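Local coordinates for insecticidal Delta-Endotoxin Cry8Ea1 (Bacillus Thuringiensis, PDB 3EB7), which is an insecticidal crystal toxin active against larvae of Holotrichia parallela and, as a three-domain delta-endotoxin, probably kills by forming pores in gut-cell membranes, at residues Q497-R502 with F553-A558. Sequence-based numbering, arbitrary orientation.
Sequences QKYRVR and FTFNQA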
loop_
_atom_site.group_PDB
_atom_site.type_symbol
_atom_site.label_atom_id
_atom_site.label_comp_id
_atom_site.label_asym_id
_atom_site.label_seq_id
_atom_site.Cartn_x
_atom_site.Cartn_y
_atom_site.Cartn_z
ATOM N N GLN A 497 30.920 2.928 -5.675
ATOM C CA GLN A 497 30.302 2.129 -4.628
ATOM C C GLN A 497 29.932 0.743 -5.165
ATOM O O GLN A 497 29.238 0.617 -6.192
ATOM C CB GLN A 497 29.047 2.844 -4.133
ATOM C CG GLN A 497 28.195 2.059 -3.172
ATOM C CD GLN A 497 28.869 1.919 -1.867
ATOM O OE1 GLN A 497 29.413 2.884 -1.359
ATOM N NE2 GLN A 497 28.869 0.707 -1.304
ATOM N N LYS A 498 30.412 -0.295 -4.476
ATOM C CA LYS A 498 29.980 -1.678 -4.754
ATOM C C LYS A 498 28.599 -2.005 -4.160
ATOM O O LYS A 498 28.228 -1.526 -3.086
ATOM C CB LYS A 498 30.987 -2.690 -4.190
ATOM C CG LYS A 498 32.403 -2.494 -4.640
ATOM C CD LYS A 498 32.529 -2.754 -6.113
ATOM C CE LYS A 498 33.866 -3.437 -6.410
ATOM N NZ LYS A 498 34.862 -3.175 -5.298
ATOM N N TYR A 499 27.879 -2.855 -4.869
ATOM C CA TYR A 499 26.597 -3.343 -4.447
ATOM C C TYR A 499 26.583 -4.846 -4.682
ATOM O O TYR A 499 27.195 -5.349 -5.626
ATOM C CB TYR A 499 25.466 -2.717 -5.288
ATOM C CG TYR A 499 25.260 -1.230 -5.085
ATOM C CD1 TYR A 499 25.868 -0.305 -5.940
ATOM C CD2 TYR A 499 24.473 -0.750 -4.026
ATOM C CE1 TYR A 499 25.714 1.071 -5.752
ATOM C CE2 TYR A 499 24.306 0.619 -3.822
ATOM C CZ TYR A 499 24.930 1.529 -4.697
ATOM O OH TYR A 499 24.753 2.881 -4.517
ATOM N N ARG A 500 25.872 -5.558 -3.824
ATOM C CA ARG A 500 25.431 -6.893 -4.163
ATOM C C ARG A 500 23.917 -6.846 -4.141
ATOM O O ARG A 500 23.324 -5.896 -3.615
ATOM C CB ARG A 500 25.980 -7.942 -3.204
ATOM C CG ARG A 500 25.402 -7.881 -1.829
ATOM C CD ARG A 500 26.147 -8.750 -0.850
ATOM N NE ARG A 500 25.403 -8.988 0.382
ATOM C CZ ARG A 500 24.273 -9.696 0.457
ATOM N NH1 ARG A 500 23.715 -10.237 -0.636
ATOM N NH2 ARG A 500 23.683 -9.870 1.634
ATOM N N VAL A 501 23.325 -7.894 -4.695
ATOM C CA VAL A 501 21.923 -7.992 -5.007
ATOM C C VAL A 501 21.350 -9.255 -4.377
ATOM O O VAL A 501 21.973 -10.313 -4.406
ATOM C CB VAL A 501 21.736 -8.110 -6.569
ATOM C CG1 VAL A 501 20.385 -8.673 -6.946
ATOM C CG2 VAL A 501 21.924 -6.760 -7.234
ATOM N N ARG A 502 20.136 -9.152 -3.835
ATOM C CA ARG A 502 19.345 -10.330 -3.547
ATOM C C ARG A 502 17.942 -10.105 -4.068
ATOM O O ARG A 502 17.455 -8.978 -4.098
ATOM C CB ARG A 502 19.366 -10.709 -2.066
ATOM C CG ARG A 502 19.105 -9.566 -1.119
ATOM C CD ARG A 502 18.878 -10.093 0.266
ATOM N NE ARG A 502 18.250 -9.049 1.026
ATOM C CZ ARG A 502 18.577 -8.685 2.261
ATOM N NH1 ARG A 502 19.507 -9.350 2.920
ATOM N NH2 ARG A 502 17.927 -7.677 2.842
ATOM N N PHE A 553 29.314 -5.795 -7.608
ATOM C CA PHE A 553 29.547 -5.154 -8.887
ATOM C C PHE A 553 29.324 -3.664 -8.653
ATOM O O PHE A 553 28.815 -3.260 -7.601
ATOM C CB PHE A 553 28.576 -5.666 -9.938
ATOM C CG PHE A 553 27.106 -5.305 -9.660
ATOM C CD1 PHE A 553 26.557 -4.114 -10.131
ATOM C CD2 PHE A 553 26.283 -6.167 -8.939
ATOM C CE1 PHE A 553 25.226 -3.799 -9.873
ATOM C CE2 PHE A 553 24.989 -5.852 -8.692
ATOM C CZ PHE A 553 24.457 -4.664 -9.153
ATOM N N THR A 554 29.724 -2.857 -9.631
ATOM C CA THR A 554 29.424 -1.435 -9.652
ATOM C C THR A 554 28.511 -1.109 -10.851
ATOM O O THR A 554 28.506 -1.828 -11.849
ATOM C CB THR A 554 30.712 -0.599 -9.764
ATOM O OG1 THR A 554 31.414 -1.017 -10.929
ATOM C CG2 THR A 554 31.600 -0.815 -8.556
ATOM N N PHE A 555 27.749 -0.027 -10.745
ATOM C CA PHE A 555 27.099 0.531 -11.913
ATOM C C PHE A 555 28.083 1.269 -12.832
ATOM O O PHE A 555 29.092 1.774 -12.392
ATOM C CB PHE A 555 25.925 1.420 -11.490
ATOM C CG PHE A 555 24.816 0.650 -10.839
ATOM C CD1 PHE A 555 24.710 0.603 -9.451
ATOM C CD2 PHE A 555 23.918 -0.055 -11.610
ATOM C CE1 PHE A 555 23.722 -0.128 -8.847
ATOM C CE2 PHE A 555 22.924 -0.777 -11.028
ATOM C CZ PHE A 555 22.818 -0.826 -9.635
ATOM N N ASN A 556 27.761 1.346 -14.107
ATOM C CA ASN A 556 28.568 2.011 -15.104
ATOM C C ASN A 556 28.362 3.535 -15.060
ATOM O O ASN A 556 29.320 4.322 -15.195
ATOM C CB ASN A 556 28.197 1.480 -16.496
ATOM C CG ASN A 556 28.481 -0.012 -16.672
ATOM O OD1 ASN A 556 29.358 -0.570 -16.020
ATOM N ND2 ASN A 556 27.752 -0.655 -17.590
ATOM N N GLN A 557 27.112 3.959 -14.897
ATOM C CA GLN A 557 26.820 5.385 -14.915
ATOM C C GLN A 557 25.628 5.722 -14.042
ATOM O O GLN A 557 25.015 4.806 -13.454
ATOM C CB GLN A 557 26.667 5.914 -16.347
ATOM C CG GLN A 557 25.350 5.709 -16.980
ATOM C CD GLN A 557 25.250 4.432 -17.772
ATOM O OE1 GLN A 557 25.641 3.363 -17.308
ATOM N NE2 GLN A 557 24.694 4.531 -18.982
ATOM N N ALA A 558 25.334 7.031 -13.946
ATOM C CA ALA A 558 24.287 7.560 -13.072
ATOM C C ALA A 558 22.902 7.035 -13.487
ATOM O O ALA A 558 22.064 6.733 -12.649
ATOM C CB ALA A 558 24.332 9.074 -13.054
HETATM O O HOH W 1 28.371 1.764 -8.343
#
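Tyr-499 and Phe-553 form one antiparallel hydrogen-bonded pair in the C-terminal beta-sandwich domain of this Cry toxin, where the loop between strands 545-548 and 559-567 meets strand 498-507. Two backbone bonds define the bridge: Tyr-499 N to Phe-553 O is 2.9 Å with 163° at the hydrogen, whereas the return bond, Phe-553 N to Tyr-499 O, is more bent at 142°. The aromatic side chains and Val-501 make the tightly packed part. Phe-555 turns its edge toward the face of Tyr-499 in an offset edge-to-face pair, planes at 61°, with Phe-555 CE1 3.6 Å from Tyr-499 CD1. The Phe-553 ring takes Val-501 at its edge, in plane, with Val-501 CG2 3.5 Å from Phe-553 CE2; its CE1 lies over one face of Phe-555, offset toward the rim. Leu-489, Ile-491 and Leu-562 also touch Phe-555, which thus bridges their sheet to Tyr-499 on the other. The solvent side differs: the exposed, bent Lys-498 chain crosses Thr-554 obliquely, and the 3.3 Å between Lys-498 CD and Thr-554 CG2 is doubtfully short. Beyond the bridge, water replaces direct backbone pairing, donating to Gln-497 O at 2.6 Å and accepting from Phe-555 N at 3.1 Å.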